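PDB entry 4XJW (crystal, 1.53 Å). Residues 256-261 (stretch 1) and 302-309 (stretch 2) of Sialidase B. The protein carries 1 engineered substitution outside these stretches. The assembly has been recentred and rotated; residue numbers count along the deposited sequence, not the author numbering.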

# COMPACT_ATOMS: atom_id res chain seq x y z
N PHE A 256 5.69 9.94 11.76
CA PHE A 256 6.68 8.95 11.35
C PHE A 256 7.17 8.12 12.52
O PHE A 256 7.45 8.66 13.60
CB PHE A 256 7.90 9.58 10.66
CG PHE A 256 7.58 10.29 9.38
CD1 PHE A 256 7.10 9.58 8.28
CD2 PHE A 256 7.78 11.65 9.25
CE1 PHE A 256 6.80 10.25 7.09
CE2 PHE A 256 7.50 12.32 8.08
CZ PHE A 256 7.01 11.62 6.99
N ALA A 257 7.28 6.82 12.30
CA ALA A 257 7.92 5.90 13.23
C ALA A 257 9.40 5.73 12.89
O ALA A 257 10.24 5.61 13.80
CB ALA A 257 7.22 4.55 13.24
N MET A 258 9.72 5.69 11.60
CA MET A 258 11.10 5.63 11.13
C MET A 258 11.22 6.50 9.89
O MET A 258 10.40 6.40 8.97
CB MET A 258 11.53 4.20 10.77
CG MET A 258 11.53 3.23 11.95
SD MET A 258 12.19 1.62 11.48
CE MET A 258 11.90 0.71 13.00
N LYS A 259 12.24 7.35 9.86
CA LYS A 259 12.42 8.24 8.73
C LYS A 259 13.89 8.55 8.52
O LYS A 259 14.70 8.49 9.46
CB LYS A 259 11.66 9.54 8.95
CG LYS A 259 12.31 10.42 10.00
CD LYS A 259 11.63 11.76 10.11
CE LYS A 259 11.51 12.37 8.73
NZ LYS A 259 10.90 13.73 8.74
N PHE A 260 14.22 8.87 7.27
CA PHE A 260 15.53 9.37 6.89
C PHE A 260 15.35 10.72 6.22
O PHE A 260 14.29 11.00 5.65
CB PHE A 260 16.20 8.44 5.89
CG PHE A 260 16.82 7.22 6.49
CD1 PHE A 260 17.70 7.32 7.56
CD2 PHE A 260 16.54 5.96 5.98
CE1 PHE A 260 18.31 6.18 8.10
CE2 PHE A 260 17.14 4.82 6.52
CZ PHE A 260 18.01 4.94 7.58
N ASN A 261 16.39 11.55 6.27
CA ASN A 261 16.28 12.91 5.76
C ASN A 261 17.30 13.25 4.68
O ASN A 261 17.47 14.43 4.33
CB ASN A 261 16.35 13.91 6.91
CG ASN A 261 15.09 13.88 7.76
OD1 ASN A 261 13.97 13.85 7.24
ND2 ASN A 261 15.27 13.85 9.07
N ILE A 302 5.90 -1.96 20.11
CA ILE A 302 7.16 -2.19 19.43
C ILE A 302 6.94 -2.33 17.92
O ILE A 302 6.09 -3.10 17.48
CB ILE A 302 7.87 -3.42 20.00
CG1 ILE A 302 8.18 -3.18 21.48
CG2 ILE A 302 9.10 -3.75 19.19
CD1 ILE A 302 8.78 -4.39 22.18
N LEU A 303 7.69 -1.57 17.13
CA LEU A 303 7.57 -1.64 15.68
C LEU A 303 8.91 -2.00 15.06
O LEU A 303 9.94 -1.41 15.38
CB LEU A 303 7.03 -0.30 15.13
CG LEU A 303 6.82 -0.14 13.61
CD1 LEU A 303 5.72 0.87 13.32
CD2 LEU A 303 8.09 0.32 12.91
N LEU A 304 8.89 -2.99 14.18
CA LEU A 304 10.09 -3.36 13.43
C LEU A 304 9.92 -3.00 11.95
O LEU A 304 8.80 -2.92 11.45
CB LEU A 304 10.40 -4.86 13.59
CG LEU A 304 11.25 -5.29 14.78
CD1 LEU A 304 10.64 -4.88 16.11
CD2 LEU A 304 11.48 -6.80 14.74
N ALA A 305 11.03 -2.77 11.26
CA ALA A 305 11.02 -2.58 9.80
C ALA A 305 12.37 -2.96 9.20
O ALA A 305 13.37 -2.96 9.91
CB ALA A 305 10.66 -1.13 9.43
N ASP A 306 12.40 -3.27 7.92
CA ASP A 306 13.69 -3.42 7.26
C ASP A 306 14.30 -2.04 7.06
O ASP A 306 13.58 -1.07 6.83
CB ASP A 306 13.56 -4.04 5.86
CG ASP A 306 12.87 -5.39 5.85
OD1 ASP A 306 12.92 -6.14 6.84
OD2 ASP A 306 12.28 -5.71 4.79
N VAL A 307 15.63 -1.97 7.14
CA VAL A 307 16.34 -0.72 6.83
C VAL A 307 17.26 -0.94 5.65
O VAL A 307 18.03 -1.91 5.63
CB VAL A 307 17.19 -0.23 8.01
CG1 VAL A 307 17.69 1.19 7.74
CG2 VAL A 307 16.37 -0.27 9.27
N MET A 308 17.19 -0.03 4.68
CA MET A 308 18.03 -0.07 3.48
C MET A 308 18.94 1.14 3.40
O MET A 308 18.48 2.28 3.43
CB MET A 308 17.14 -0.09 2.24
CG MET A 308 16.20 -1.27 2.15
SD MET A 308 17.10 -2.81 1.84
CE MET A 308 15.74 -3.98 1.89
N PRO A 309 20.26 0.90 3.29
CA PRO A 309 21.19 2.00 3.04
C PRO A 309 20.92 2.66 1.69
O PRO A 309 20.19 2.12 0.85
CB PRO A 309 22.55 1.29 3.01
CG PRO A 309 22.35 0.03 3.80
CD PRO A 309 20.95 -0.38 3.44

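Residues I302 to M308 of stretch 2 lie in a β-strand that begins earlier in the chain, while stretch 1 turns a corner at A257 before running on through F260. Measured end to end, the touching parts point nearly the same way, 17° apart, but they are not neighbours in a sheet. The CA atoms of A257 and L303 lie 7.9 Å apart, those of M258 and A305 8.3 Å, and no hydrogen bond crosses the gap. At that spacing side chains must do the joining, and the contact is a modest apolar one, burying 275 Å² in total.

The strand supplies a simple alternation. L303, A305 and V307 send their CA-to-CB bonds toward stretch 1; L304 and D306 send theirs away, and the D306 carboxylate finds its hydrogen bond elsewhere in the structure. Opposite this row, A257, M258 and F260 point inward, while K259 stays out of reach, its amine satisfied elsewhere.

The side chains differ in length along the row. A257 is small, and its CB meets CD1 of L303 at 4.0 Å, the leucine contributing the longer side chain of the pair. M258 gives the most surface of any residue here, 77 Å². With chi1 m and chi2 and chi3 both t, its chain is extended: SD rests 3.8 Å from CB of A305, and CE continues to 3.8 Å from CD2 of L303 and 3.7 Å from the L303 backbone O. A methyl side chain at A305 suits a place where the thioether lies so close, and one flexible, unbranched residue thereby serves two strand positions.

Farther along, the CA of F260 is 10.1 Å from its nearest counterpart, the CA of P309, a gap suited to a long aromatic side chain. F260 (chi1 m) meets the strand with its ring edge: CZ lies 3.8 Å from CG1 of V307, a methyl of that branched apolar side chain. The rule to read is alternation on the strand, with apolar side chains of unequal length meeting in a gap too wide for backbone pairing.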